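PDB 3WJ9: eukaryotic translation initiation factor 2A from Schizosaccharomyces pombe, which probably directs initiator methionyl-tRNA to 40S ribosomal subunits in a codon-dependent manner, early in the translation of a small number of mRNAs. Local coordinates for residues W128-T133 and A139-T144; K162-G167 and N202-L207; S169-S174 and H179-F184; V195-I200 and T227-L232. All coordinates share one frame; numbering follows the deposited sequence.

Interaction 1: W128-T133 and A139-T144; sequences WNLQYT and AARLVT
A139 pairs with Y132 as a non-hydrogen-bonded antiparallel pair. Its CB sits over one face of the Y132 ring, 4.1 Å from CE2, and also meets L130 CD1 at 4.3 Å. A139 CA lies 3.3 Å from Q131 O, in a CA-H...O contact. A140 then forms the hydrogen-bonded pair with Q131, although both bonds are weak: A140 N to Q131 O is 3.1 Å with a bent N-H...O angle of 129°, and Q131 N to A140 O is 3.3 Å. The methyl of A140 and the Q131 side chain emerge on the same face, where the Q131 amide continues to the backbone of L173 and F171 in the next sheet. L130, with CG anti to its carbonyl carbon (chi1 -59°), lays CD2 against A140 O at 3.5 Å. The same methyl touches R141 CB at 3.8 Å, beyond which the extended arginine leads away to a cation-pi contact with F120. Only two residues of 128-133 are strand, so the pairing is brief. It is a beta hairpin joining the first two strands of a four-stranded antiparallel blade, the building unit of the beta-propeller that forms this part of the longer factor.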
loop_
_atom_site.group_PDB
_atom_site.type_symbol
_atom_site.label_atom_id
_atom_site.label_comp_id
_atom_site.label_asym_id
_atom_site.label_seq_id
_atom_site.Cartn_x
_atom_site.Cartn_y
_atom_site.Cartn_z
ATOM N N TRP A 128 5.791 -10.459 1.602
ATOM C CA TRP A 128 5.283 -11.822 1.680
ATOM C C TRP A 128 4.445 -12.193 0.457
ATOM O O TRP A 128 4.617 -13.266 -0.118
ATOM C CB TRP A 128 4.461 -12.004 2.962
ATOM C CG TRP A 128 3.199 -11.195 2.990
ATOM C CD1 TRP A 128 3.078 -9.880 3.319
ATOM C CD2 TRP A 128 1.884 -11.650 2.666
ATOM N NE1 TRP A 128 1.768 -9.486 3.223
ATOM C CE2 TRP A 128 1.008 -10.562 2.820
ATOM C CE3 TRP A 128 1.352 -12.879 2.256
ATOM C CZ2 TRP A 128 -0.359 -10.652 2.587
ATOM C CZ3 TRP A 128 -0.007 -12.976 2.023
ATOM C CH2 TRP A 128 -0.847 -11.868 2.189
ATOM N N ASN A 129 3.559 -11.291 0.047
ATOM C CA ASN A 129 2.572 -11.600 -0.982
ATOM C C ASN A 129 3.151 -11.622 -2.391
ATOM O O ASN A 129 4.228 -11.081 -2.643
ATOM C CB ASN A 129 1.422 -10.590 -0.923
ATOM C CG ASN A 129 0.147 -11.115 -1.559
ATOM O OD1 ASN A 129 0.177 -12.045 -2.365
ATOM N ND2 ASN A 129 -0.981 -10.515 -1.203
ATOM N N LEU A 130 2.429 -12.266 -3.303
ATOM C CA LEU A 130 2.733 -12.173 -4.720
ATOM C C LEU A 130 2.366 -10.785 -5.216
ATOM O O LEU A 130 1.372 -10.210 -4.778
ATOM C CB LEU A 130 1.970 -13.232 -5.518
ATOM C CG LEU A 130 2.203 -14.700 -5.180
ATOM C CD1 LEU A 130 1.136 -15.569 -5.825
ATOM C CD2 LEU A 130 3.581 -15.086 -5.666
ATOM N N GLN A 131 3.171 -10.243 -6.121
ATOM C CA GLN A 131 2.804 -9.009 -6.796
ATOM C C GLN A 131 2.012 -9.379 -8.040
ATOM O O GLN A 131 2.086 -10.513 -8.511
ATOM C CB GLN A 131 4.038 -8.180 -7.156
ATOM C CG GLN A 131 4.949 -7.890 -5.976
ATOM C CD GLN A 131 6.053 -6.911 -6.317
ATOM O OE1 GLN A 131 5.964 -6.174 -7.298
ATOM N NE2 GLN A 131 7.109 -6.910 -5.513
ATOM N N TYR A 132 1.243 -8.433 -8.563
ATOM C CA TYR A 132 0.407 -8.706 -9.723
ATOM C C TYR A 132 0.493 -7.599 -10.759
ATOM O O TYR A 132 0.909 -6.480 -10.460
ATOM C CB TYR A 132 -1.054 -8.883 -9.308
ATOM C CG TYR A 132 -1.359 -10.131 -8.509
ATOM C CD1 TYR A 132 -1.051 -10.212 -7.156
ATOM C CD2 TYR A 132 -1.970 -11.224 -9.107
ATOM C CE1 TYR A 132 -1.332 -11.351 -6.426
ATOM C CE2 TYR A 132 -2.256 -12.368 -8.385
ATOM C CZ TYR A 132 -1.936 -12.426 -7.045
ATOM O OH TYR A 132 -2.218 -13.562 -6.322
ATOM N N THR A 133 0.095 -7.927 -11.982
ATOM C CA THR A 133 -0.130 -6.924 -13.010
ATOM C C THR A 133 -1.528 -6.356 -12.795
ATOM O O THR A 133 -2.327 -6.944 -12.069
ATOM C CB THR A 133 0.004 -7.513 -14.423
ATOM O OG1 THR A 133 -0.915 -8.601 -14.580
ATOM C CG2 THR A 133 1.417 -8.024 -14.645
ATOM N N ALA A 139 1.542 -13.084 -12.031
ATOM C CA ALA A 139 1.946 -12.994 -10.631
ATOM C C ALA A 139 3.457 -13.151 -10.511
ATOM O O ALA A 139 4.102 -13.655 -11.428
ATOM C CB ALA A 139 1.230 -14.046 -9.801
ATOM N N ALA A 140 4.021 -12.726 -9.385
ATOM C CA ALA A 140 5.473 -12.726 -9.236
ATOM C C ALA A 140 5.943 -13.101 -7.833
ATOM O O ALA A 140 5.546 -12.485 -6.843
ATOM C CB ALA A 140 6.030 -11.366 -9.624
ATOM N N ARG A 141 6.802 -14.114 -7.771
ATOM C CA ARG A 141 7.399 -14.581 -6.525
ATOM C C ARG A 141 8.887 -14.233 -6.527
ATOM O O ARG A 141 9.460 -13.963 -7.581
ATOM C CB ARG A 141 7.185 -16.091 -6.369
ATOM C CG ARG A 141 7.595 -16.694 -5.030
ATOM C CD ARG A 141 7.744 -18.204 -5.167
ATOM N NE ARG A 141 8.103 -18.865 -3.916
ATOM C CZ ARG A 141 8.391 -20.160 -3.820
ATOM N NH1 ARG A 141 8.366 -20.926 -4.901
ATOM N NH2 ARG A 141 8.708 -20.688 -2.646
ATOM N N LEU A 142 9.511 -14.234 -5.353
ATOM C CA LEU A 142 10.928 -13.906 -5.258
ATOM C C LEU A 142 11.758 -15.038 -4.671
ATOM O O LEU A 142 11.586 -15.422 -3.515
ATOM C CB LEU A 142 11.123 -12.648 -4.421
ATOM C CG LEU A 142 12.577 -12.288 -4.135
ATOM C CD1 LEU A 142 13.334 -11.974 -5.420
ATOM C CD2 LEU A 142 12.608 -11.120 -3.181
ATOM N N VAL A 143 12.667 -15.562 -5.481
ATOM C CA VAL A 143 13.598 -16.576 -5.025
ATOM C C VAL A 143 14.976 -15.941 -4.967
ATOM O O VAL A 143 15.241 -14.957 -5.668
ATOM C CB VAL A 143 13.594 -17.809 -5.955
ATOM C CG1 VAL A 143 14.212 -19.011 -5.259
ATOM C CG2 VAL A 143 12.170 -18.130 -6.371
ATOM N N THR A 144 15.831 -16.461 -4.092
ATOM C CA THR A 144 17.241 -16.092 -4.100
ATOM C C THR A 144 17.732 -16.101 -5.526
ATOM O O THR A 144 17.486 -17.111 -6.246
ATOM C CB THR A 144 18.108 -17.089 -3.310
ATOM O OG1 THR A 144 17.707 -18.425 -3.645
ATOM C CG2 THR A 144 17.939 -16.897 -1.806
#

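Interaction 2: K162-G167 and N202-L207; sequences KLRVEG and NFNSPL
L163 and F203 mark the nearest backbone approach, with CA atoms 6.9 Å apart, a spacing too wide for strand pairing and consistent with two loops meeting through their side chains. The F203 ring takes the largest share of the contact. L163, its CG anti to the backbone N (chi1 -161°), brings CD1 to the edge of that ring near its plane, 3.9 Å from F203 CD1. The same ring carbon lies 3.9 Å from the carbonyl oxygen of K162, so the ring is lodged against the backbone just before L163 as well as against its methyl. Further along, R164 bends at chi2 (-68°) and sets its guanidinium beside the N204 amide, the two planes 51° apart. R164 NH2 and N204 ND2 are 3.9 Å apart, and both are donors, so this is simple proximity. R164 and N204 each also touch a crystal neighbour, and their positions may owe something to the lattice. Segment 162-167 leaves the last strand of one blade, where L163 packs on V147, and passes to the next blade, where V165 packs on R196 and Y198; 202-207 leads into that second blade's outermost strand. Apolar and van der Waals contacts without a directional bond are consistent with a surface junction between loops that could adapt.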
loop_
_atom_site.group_PDB
_atom_site.type_symbol
_atom_site.label_atom_id
_atom_site.label_comp_id
_atom_site.label_asym_id
_atom_site.label_seq_id
_atom_site.Cartn_x
_atom_site.Cartn_y
_atom_site.Cartn_z
ATOM N N LYS A 162 11.000 -16.818 -16.080
ATOM C CA LYS A 162 11.970 -16.563 -15.021
ATOM C C LYS A 162 12.883 -15.413 -15.431
ATOM O O LYS A 162 12.968 -15.081 -16.611
ATOM C CB LYS A 162 12.794 -17.818 -14.724
ATOM C CG LYS A 162 11.971 -19.089 -14.571
ATOM C CD LYS A 162 12.857 -20.309 -14.381
ATOM C CE LYS A 162 12.060 -21.595 -14.497
ATOM N NZ LYS A 162 11.617 -21.837 -15.897
ATOM N N LEU A 163 13.568 -14.801 -14.469
ATOM C CA LEU A 163 14.453 -13.686 -14.795
ATOM C C LEU A 163 15.924 -14.084 -14.737
ATOM O O LEU A 163 16.350 -14.822 -13.849
ATOM C CB LEU A 163 14.198 -12.493 -13.870
ATOM C CG LEU A 163 14.738 -11.176 -14.435
ATOM C CD1 LEU A 163 14.171 -10.937 -15.827
ATOM C CD2 LEU A 163 14.419 -10.004 -13.522
ATOM N N ARG A 164 16.688 -13.568 -15.694
ATOM C CA ARG A 164 18.085 -13.936 -15.890
ATOM C C ARG A 164 19.010 -13.525 -14.748
ATOM O O ARG A 164 19.782 -14.344 -14.244
ATOM C CB ARG A 164 18.605 -13.315 -17.188
ATOM C CG ARG A 164 17.844 -13.721 -18.436
ATOM C CD ARG A 164 18.043 -15.187 -18.776
ATOM N NE ARG A 164 17.301 -15.557 -19.977
ATOM C CZ ARG A 164 17.752 -15.389 -21.216
ATOM N NH1 ARG A 164 18.948 -14.856 -21.423
ATOM N NH2 ARG A 164 17.007 -15.754 -22.250
ATOM N N VAL A 165 18.938 -12.256 -14.356
ATOM C CA VAL A 165 19.946 -11.661 -13.477
ATOM C C VAL A 165 20.094 -12.378 -12.130
ATOM O O VAL A 165 19.161 -13.023 -11.644
ATOM C CB VAL A 165 19.647 -10.166 -13.228
ATOM C CG1 VAL A 165 19.360 -9.462 -14.547
ATOM C CG2 VAL A 165 18.475 -9.999 -12.275
ATOM N N GLU A 166 21.284 -12.256 -11.543
ATOM C CA GLU A 166 21.652 -13.015 -10.352
ATOM C C GLU A 166 21.834 -12.108 -9.135
ATOM O O GLU A 166 22.179 -10.933 -9.270
ATOM C CB GLU A 166 22.936 -13.812 -10.627
ATOM C CG GLU A 166 23.600 -14.449 -9.409
ATOM C CD GLU A 166 24.506 -15.615 -9.769
ATOM O OE1 GLU A 166 24.550 -15.990 -10.959
ATOM O OE2 GLU A 166 25.186 -16.145 -8.862
ATOM N N GLY A 167 21.589 -12.662 -7.951
ATOM C CA GLY A 167 21.822 -11.949 -6.712
ATOM C C GLY A 167 20.775 -10.891 -6.447
ATOM O O GLY A 167 21.088 -9.814 -5.954
ATOM N N ASN A 202 10.223 -8.582 -23.202
ATOM C CA ASN A 202 11.655 -8.626 -23.382
ATOM C C ASN A 202 12.361 -8.926 -22.078
ATOM O O ASN A 202 12.625 -8.037 -21.272
ATOM C CB ASN A 202 12.161 -7.302 -23.959
ATOM C CG ASN A 202 11.157 -6.648 -24.887
ATOM O OD1 ASN A 202 10.335 -7.323 -25.507
ATOM N ND2 ASN A 202 11.217 -5.326 -24.986
ATOM N N PHE A 203 12.693 -10.196 -21.906
ATOM C CA PHE A 203 13.655 -10.636 -20.902
ATOM C C PHE A 203 15.056 -10.449 -21.465
ATOM O O PHE A 203 16.005 -10.135 -20.741
ATOM C CB PHE A 203 13.426 -12.104 -20.520
ATOM C CG PHE A 203 12.050 -12.387 -19.973
ATOM C CD1 PHE A 203 11.710 -12.029 -18.681
ATOM C CD2 PHE A 203 11.104 -13.029 -20.753
ATOM C CE1 PHE A 203 10.445 -12.294 -18.178
ATOM C CE2 PHE A 203 9.841 -13.301 -20.259
ATOM C CZ PHE A 203 9.509 -12.928 -18.968
ATOM N N ASN A 204 15.159 -10.634 -22.775
ATOM C CA ASN A 204 16.432 -10.616 -23.468
ATOM C C ASN A 204 17.046 -9.220 -23.423
ATOM O O ASN A 204 18.243 -9.045 -23.206
ATOM C CB ASN A 204 16.233 -11.036 -24.911
ATOM C CG ASN A 204 15.064 -11.994 -25.082
ATOM O OD1 ASN A 204 14.163 -11.732 -25.875
ATOM N ND2 ASN A 204 15.065 -13.096 -24.337
ATOM N N SER A 205 16.197 -8.212 -23.569
ATOM C CA SER A 205 16.666 -6.844 -23.740
ATOM C C SER A 205 16.294 -5.949 -22.560
ATOM O O SER A 205 15.145 -5.516 -22.446
ATOM C CB SER A 205 16.097 -6.268 -25.036
ATOM O OG SER A 205 16.489 -7.073 -26.134
ATOM N N PRO A 206 17.266 -5.675 -21.676
ATOM C CA PRO A 206 17.070 -4.750 -20.555
ATOM C C PRO A 206 16.619 -3.379 -21.040
ATOM O O PRO A 206 16.842 -3.030 -22.198
ATOM C CB PRO A 206 18.458 -4.672 -19.914
ATOM C CG PRO A 206 19.125 -5.937 -20.303
ATOM C CD PRO A 206 18.610 -6.276 -21.668
ATOM N N LEU A 207 15.983 -2.614 -20.164
ATOM C CA LEU A 207 15.561 -1.269 -20.519
ATOM C C LEU A 207 16.371 -0.258 -19.717
ATOM O O LEU A 207 16.444 0.916 -20.072
ATOM C CB LEU A 207 14.060 -1.093 -20.286
ATOM C CG LEU A 207 13.163 -2.081 -21.039
ATOM C CD1 LEU A 207 11.694 -1.699 -20.920
ATOM C CD2 LEU A 207 13.568 -2.192 -22.503
#

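Interaction 3: S169-S174 and H179-F184; sequences SDFALS and HAVAVF
A172 and A182 form a reciprocal pair of backbone hydrogen bonds between strands 170-173 and 180-184, whose axes run antiparallel at 163°. A172 N to A182 O is 2.6 Å and points nearly down the carbonyl bond, whereas A182 N to A172 O, at 2.8 Å, reaches its acceptor 27° away from the carbonyl plane. Toward one end S169 N donates to F184 O at 3.0 Å; at the other, S174 N to A180 O is weak because its N-H...O angle is only 125°. This beta hairpin forms the first two strands of a propeller blade, and its two faces look toward different neighbouring blades. Apolar contacts fill the face of F171, L173, V181 and V183. L173 and V181 lie side by side, CD1 to CG1 at 4.0 Å, and V183 CG1 meets F171 CB at the same distance. V181 CG1 and L173 CD1 both lie at the edge of the F171 ring. That face packs on A140 and L142. On the other face A172 and A182 rest against F220, and W222 touches A182 and S174. At the strand ends S174 CB meets A180 CB at 3.8 Å.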
loop_
_atom_site.group_PDB
_atom_site.type_symbol
_atom_site.label_atom_id
_atom_site.label_comp_id
_atom_site.label_asym_id
_atom_site.label_seq_id
_atom_site.Cartn_x
_atom_site.Cartn_y
_atom_site.Cartn_z
ATOM N N SER A 169 17.979 -9.040 -4.484
ATOM C CA SER A 169 17.477 -8.874 -3.109
ATOM C C SER A 169 15.992 -8.471 -2.986
ATOM O O SER A 169 15.247 -9.062 -2.206
ATOM C CB SER A 169 18.347 -7.874 -2.345
ATOM O OG SER A 169 17.701 -7.437 -1.163
ATOM N N ASP A 170 15.576 -7.471 -3.762
ATOM C CA ASP A 170 14.173 -7.068 -3.897
ATOM C C ASP A 170 13.796 -6.642 -5.320
ATOM O O ASP A 170 14.661 -6.332 -6.136
ATOM C CB ASP A 170 13.855 -5.920 -2.935
ATOM C CG ASP A 170 14.340 -6.185 -1.527
ATOM O OD1 ASP A 170 14.457 -7.373 -1.157
ATOM O OD2 ASP A 170 14.601 -5.209 -0.789
ATOM N N PHE A 171 12.494 -6.624 -5.595
ATOM C CA PHE A 171 11.960 -6.263 -6.910
ATOM C C PHE A 171 10.616 -5.538 -6.787
ATOM O O PHE A 171 10.031 -5.499 -5.708
ATOM C CB PHE A 171 11.793 -7.515 -7.771
ATOM C CG PHE A 171 10.561 -8.305 -7.442
ATOM C CD1 PHE A 171 10.466 -8.984 -6.241
ATOM C CD2 PHE A 171 9.495 -8.365 -8.324
ATOM C CE1 PHE A 171 9.334 -9.707 -5.923
ATOM C CE2 PHE A 171 8.361 -9.090 -8.012
ATOM C CZ PHE A 171 8.280 -9.762 -6.809
ATOM N N ALA A 172 10.129 -4.976 -7.892
ATOM C CA ALA A 172 8.822 -4.316 -7.911
ATOM C C ALA A 172 8.238 -4.259 -9.321
ATOM O O ALA A 172 8.895 -3.801 -10.254
ATOM C CB ALA A 172 8.926 -2.911 -7.328
ATOM N N LEU A 173 6.997 -4.717 -9.465
ATOM C CA LEU A 173 6.330 -4.758 -10.766
ATOM C C LEU A 173 5.860 -3.379 -11.225
ATOM O O LEU A 173 5.946 -2.405 -10.477
ATOM C CB LEU A 173 5.138 -5.716 -10.721
ATOM C CG LEU A 173 5.348 -7.129 -11.270
ATOM C CD1 LEU A 173 6.612 -7.742 -10.701
ATOM C CD2 LEU A 173 4.147 -8.007 -10.960
ATOM N N SER A 174 5.365 -3.308 -12.458
ATOM C CA SER A 174 4.814 -2.069 -13.000
ATOM C C SER A 174 3.298 -2.169 -13.153
ATOM O O SER A 174 2.787 -3.169 -13.660
ATOM C CB SER A 174 5.464 -1.735 -14.347
ATOM O OG SER A 174 4.832 -0.628 -14.967
ATOM N N HIS A 179 2.991 -4.644 -19.197
ATOM C CA HIS A 179 3.616 -5.152 -17.984
ATOM C C HIS A 179 5.137 -5.025 -18.018
ATOM O O HIS A 179 5.782 -5.452 -18.973
ATOM C CB HIS A 179 3.211 -6.609 -17.770
ATOM C CG HIS A 179 1.793 -6.902 -18.153
ATOM N ND1 HIS A 179 1.432 -8.028 -18.863
ATOM C CD2 HIS A 179 0.647 -6.218 -17.927
ATOM C CE1 HIS A 179 0.126 -8.024 -19.058
ATOM N NE2 HIS A 179 -0.375 -6.935 -18.500
ATOM N N ALA A 180 5.699 -4.434 -16.969
ATOM C CA ALA A 180 7.144 -4.273 -16.855
ATOM C C ALA A 180 7.610 -4.551 -15.429
ATOM O O ALA A 180 6.805 -4.584 -14.500
ATOM C CB ALA A 180 7.561 -2.878 -17.288
ATOM N N VAL A 181 8.913 -4.759 -15.262
ATOM C CA VAL A 181 9.475 -5.095 -13.956
ATOM C C VAL A 181 10.628 -4.162 -13.585
ATOM O O VAL A 181 11.292 -3.605 -14.460
ATOM C CB VAL A 181 9.980 -6.556 -13.923
ATOM C CG1 VAL A 181 10.113 -7.050 -12.488
ATOM C CG2 VAL A 181 9.046 -7.459 -14.705
ATOM N N ALA A 182 10.844 -3.988 -12.282
ATOM C CA ALA A 182 11.996 -3.267 -11.751
ATOM C C ALA A 182 12.620 -4.086 -10.624
ATOM O O ALA A 182 11.912 -4.544 -9.727
ATOM C CB ALA A 182 11.590 -1.899 -11.255
ATOM N N VAL A 183 13.938 -4.277 -10.676
ATOM C CA VAL A 183 14.625 -5.202 -9.771
ATOM C C VAL A 183 15.867 -4.554 -9.131
ATOM O O VAL A 183 16.380 -3.559 -9.642
ATOM C CB VAL A 183 15.032 -6.497 -10.522
ATOM C CG1 VAL A 183 15.365 -7.608 -9.552
ATOM C CG2 VAL A 183 13.916 -6.954 -11.454
ATOM N N PHE A 184 16.343 -5.112 -8.018
ATOM C CA PHE A 184 17.493 -4.554 -7.299
ATOM C C PHE A 184 18.473 -5.622 -6.798
ATOM O O PHE A 184 18.067 -6.703 -6.375
ATOM C CB PHE A 184 17.009 -3.706 -6.119
ATOM C CG PHE A 184 18.118 -3.158 -5.263
ATOM C CD1 PHE A 184 18.842 -2.052 -5.671
ATOM C CD2 PHE A 184 18.425 -3.740 -4.046
ATOM C CE1 PHE A 184 19.858 -1.542 -4.888
ATOM C CE2 PHE A 184 19.440 -3.233 -3.258
ATOM C CZ PHE A 184 20.157 -2.134 -3.678
#

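Interaction 4: V195-I200 and T227-L232; sequences VRTYSI and TSLLVL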
loop_
_atom_site.group_PDB
_atom_site.type_symbol
_atom_site.label_atom_id
_atom_site.label_comp_id
_atom_site.label_asym_id
_atom_site.label_seq_id
_atom_site.Cartn_x
_atom_site.Cartn_y
_atom_site.Cartn_z
ATOM N N VAL A 195 20.401 -1.459 -9.941
ATOM C CA VAL A 195 18.970 -1.414 -10.218
ATOM C C VAL A 195 18.731 -1.691 -11.701
ATOM O O VAL A 195 19.469 -1.204 -12.555
ATOM C CB VAL A 195 18.361 -0.046 -9.831
ATOM C CG1 VAL A 195 16.927 0.079 -10.323
ATOM C CG2 VAL A 195 18.431 0.161 -8.326
ATOM N N ARG A 196 17.695 -2.470 -12.001
ATOM C CA ARG A 196 17.438 -2.922 -13.365
ATOM C C ARG A 196 15.952 -2.892 -13.735
ATOM O O ARG A 196 15.092 -3.194 -12.910
ATOM C CB ARG A 196 17.986 -4.340 -13.549
ATOM C CG ARG A 196 18.667 -4.543 -14.875
ATOM C CD ARG A 196 20.098 -4.100 -14.795
ATOM N NE ARG A 196 20.915 -4.976 -13.970
ATOM C CZ ARG A 196 21.433 -6.115 -14.409
ATOM N NH1 ARG A 196 21.236 -6.486 -15.667
ATOM N NH2 ARG A 196 22.165 -6.869 -13.604
ATOM N N THR A 197 15.647 -2.528 -14.977
ATOM C CA THR A 197 14.268 -2.614 -15.459
ATOM C C THR A 197 14.176 -3.499 -16.699
ATOM O O THR A 197 15.079 -3.512 -17.537
ATOM C CB THR A 197 13.673 -1.232 -15.793
ATOM O OG1 THR A 197 14.338 -0.686 -16.938
ATOM C CG2 THR A 197 13.828 -0.277 -14.614
ATOM N N TYR A 198 13.077 -4.240 -16.802
ATOM C CA TYR A 198 12.840 -5.133 -17.929
ATOM C C TYR A 198 11.383 -5.093 -18.371
ATOM O O TYR A 198 10.477 -5.018 -17.540
ATOM C CB TYR A 198 13.213 -6.576 -17.569
ATOM C CG TYR A 198 14.693 -6.875 -17.563
ATOM C CD1 TYR A 198 15.459 -6.664 -16.426
ATOM C CD2 TYR A 198 15.319 -7.403 -18.685
ATOM C CE1 TYR A 198 16.808 -6.947 -16.412
ATOM C CE2 TYR A 198 16.670 -7.693 -18.678
ATOM C CZ TYR A 198 17.411 -7.460 -17.539
ATOM O OH TYR A 198 18.757 -7.743 -17.524
ATOM N N SER A 199 11.156 -5.148 -19.677
ATOM C CA SER A 199 9.820 -5.410 -20.194
ATOM C C SER A 199 9.574 -6.909 -20.086
ATOM O O SER A 199 10.492 -7.704 -20.300
ATOM C CB SER A 199 9.672 -4.926 -21.639
ATOM O OG SER A 199 8.365 -5.170 -22.129
ATOM N N ILE A 200 8.353 -7.298 -19.734
ATOM C CA ILE A 200 8.056 -8.712 -19.538
ATOM C C ILE A 200 8.141 -9.484 -20.863
ATOM O O ILE A 200 8.691 -10.584 -20.883
ATOM C CB ILE A 200 6.674 -8.917 -18.841
ATOM C CG1 ILE A 200 6.702 -8.310 -17.427
ATOM C CG2 ILE A 200 6.307 -10.398 -18.796
ATOM C CD1 ILE A 200 5.689 -8.912 -16.470
ATOM N N THR A 227 5.245 4.127 -16.349
ATOM C CA THR A 227 6.238 4.727 -17.230
ATOM C C THR A 227 7.457 5.213 -16.453
ATOM O O THR A 227 8.595 4.990 -16.865
ATOM C CB THR A 227 5.640 5.905 -18.022
ATOM O OG1 THR A 227 5.232 6.936 -17.114
ATOM C CG2 THR A 227 4.437 5.446 -18.830
ATOM N N SER A 228 7.213 5.875 -15.327
ATOM C CA SER A 228 8.288 6.460 -14.533
ATOM C C SER A 228 8.488 5.709 -13.220
ATOM O O SER A 228 7.583 5.026 -12.751
ATOM C CB SER A 228 7.993 7.932 -14.263
ATOM O OG SER A 228 7.892 8.658 -15.476
ATOM N N LEU A 229 9.667 5.838 -12.618
ATOM C CA LEU A 229 9.971 5.051 -11.426
ATOM C C LEU A 229 10.989 5.693 -10.485
ATOM O O LEU A 229 12.163 5.847 -10.831
ATOM C CB LEU A 229 10.475 3.668 -11.840
ATOM C CG LEU A 229 11.060 2.809 -10.722
ATOM C CD1 LEU A 229 9.989 2.414 -9.716
ATOM C CD2 LEU A 229 11.728 1.593 -11.317
ATOM N N LEU A 230 10.530 6.039 -9.285
ATOM C CA LEU A 230 11.396 6.591 -8.248
ATOM C C LEU A 230 12.186 5.495 -7.535
ATOM O O LEU A 230 11.660 4.418 -7.252
ATOM C CB LEU A 230 10.574 7.375 -7.227
ATOM C CG LEU A 230 9.910 8.666 -7.704
ATOM C CD1 LEU A 230 9.039 9.249 -6.607
ATOM C CD2 LEU A 230 10.954 9.675 -8.142
ATOM N N VAL A 231 13.451 5.784 -7.242
ATOM C CA VAL A 231 14.333 4.837 -6.565
ATOM C C VAL A 231 14.987 5.497 -5.351
ATOM O O VAL A 231 15.472 6.622 -5.437
ATOM C CB VAL A 231 15.427 4.306 -7.517
ATOM C CG1 VAL A 231 16.247 3.224 -6.836
ATOM C CG2 VAL A 231 14.807 3.770 -8.804
ATOM N N LEU A 232 15.001 4.800 -4.220
ATOM C CA LEU A 232 15.526 5.377 -2.984
ATOM C C LEU A 232 16.591 4.503 -2.330
ATOM O O LEU A 232 16.311 3.384 -1.907
ATOM C CB LEU A 232 14.388 5.623 -1.992
ATOM C CG LEU A 232 14.780 6.218 -0.636
ATOM C CD1 LEU A 232 15.336 7.625 -0.801
ATOM C CD2 LEU A 232 13.598 6.209 0.321
#
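V195 and V231 touch through one methyl each, CG2 of V195 lying 4.0 Å from CG1 of V231, while T197 offers its CG2 to CD2 of L229 at 4.3 Å. All four residues are buried and direct their CB atoms at the opposing segment. In V231, CG1 lies anti to the backbone N (chi1 -174°), and this is the branch that meets V195; in V195 the touching methyl is instead the one anti to the carbonyl carbon. The backbones stay well apart: the CA atoms are 8.6 Å apart for V195 and V231 and 9.7 Å for T197 and L229, so the two strands belong to separate sheets facing each other. In the next shell, F184 packs on V195 and A182 on L229, both from strand 180-185, which lies beside 193-199 in its blade. Main-chain bonds hold 195-200 between two strands, through V181, V183 and H179 on one flank and L207 and K210 on the other. Across the interface, strand 228-233 lies between 220-222 and 242-247 in its own sheet, and S228 is anchored by N223 and by N299. Methyl-to-methyl contact over a small buried area of 118 Å² is consistent with dispersion and exclusion of water joining these two adjacent propeller blades here.

Overall arrangement
Three successive propeller blades are sampled in order. Interactions 1 and 3 are the opening hairpins of two neighbouring blades, their centres 10 Å apart, and Q131 stitches them: its OE1 lies 2.8 Å from L173 N. Interaction 4 carries the series to the third blade; its centre is 7 Å from that of interaction 3, with A182 CB 3.5 Å from L229 CD2. Interaction 2 joins the first two of these three; its centre lies about 26 Å from the centre of the chain, against 15 Å for that of interaction 1. It meets interaction 3 where L163 CD2 touches V183 CG2 at 3.7 Å, and interaction 4 through the L207 N to T197 O bond of 2.9 Å.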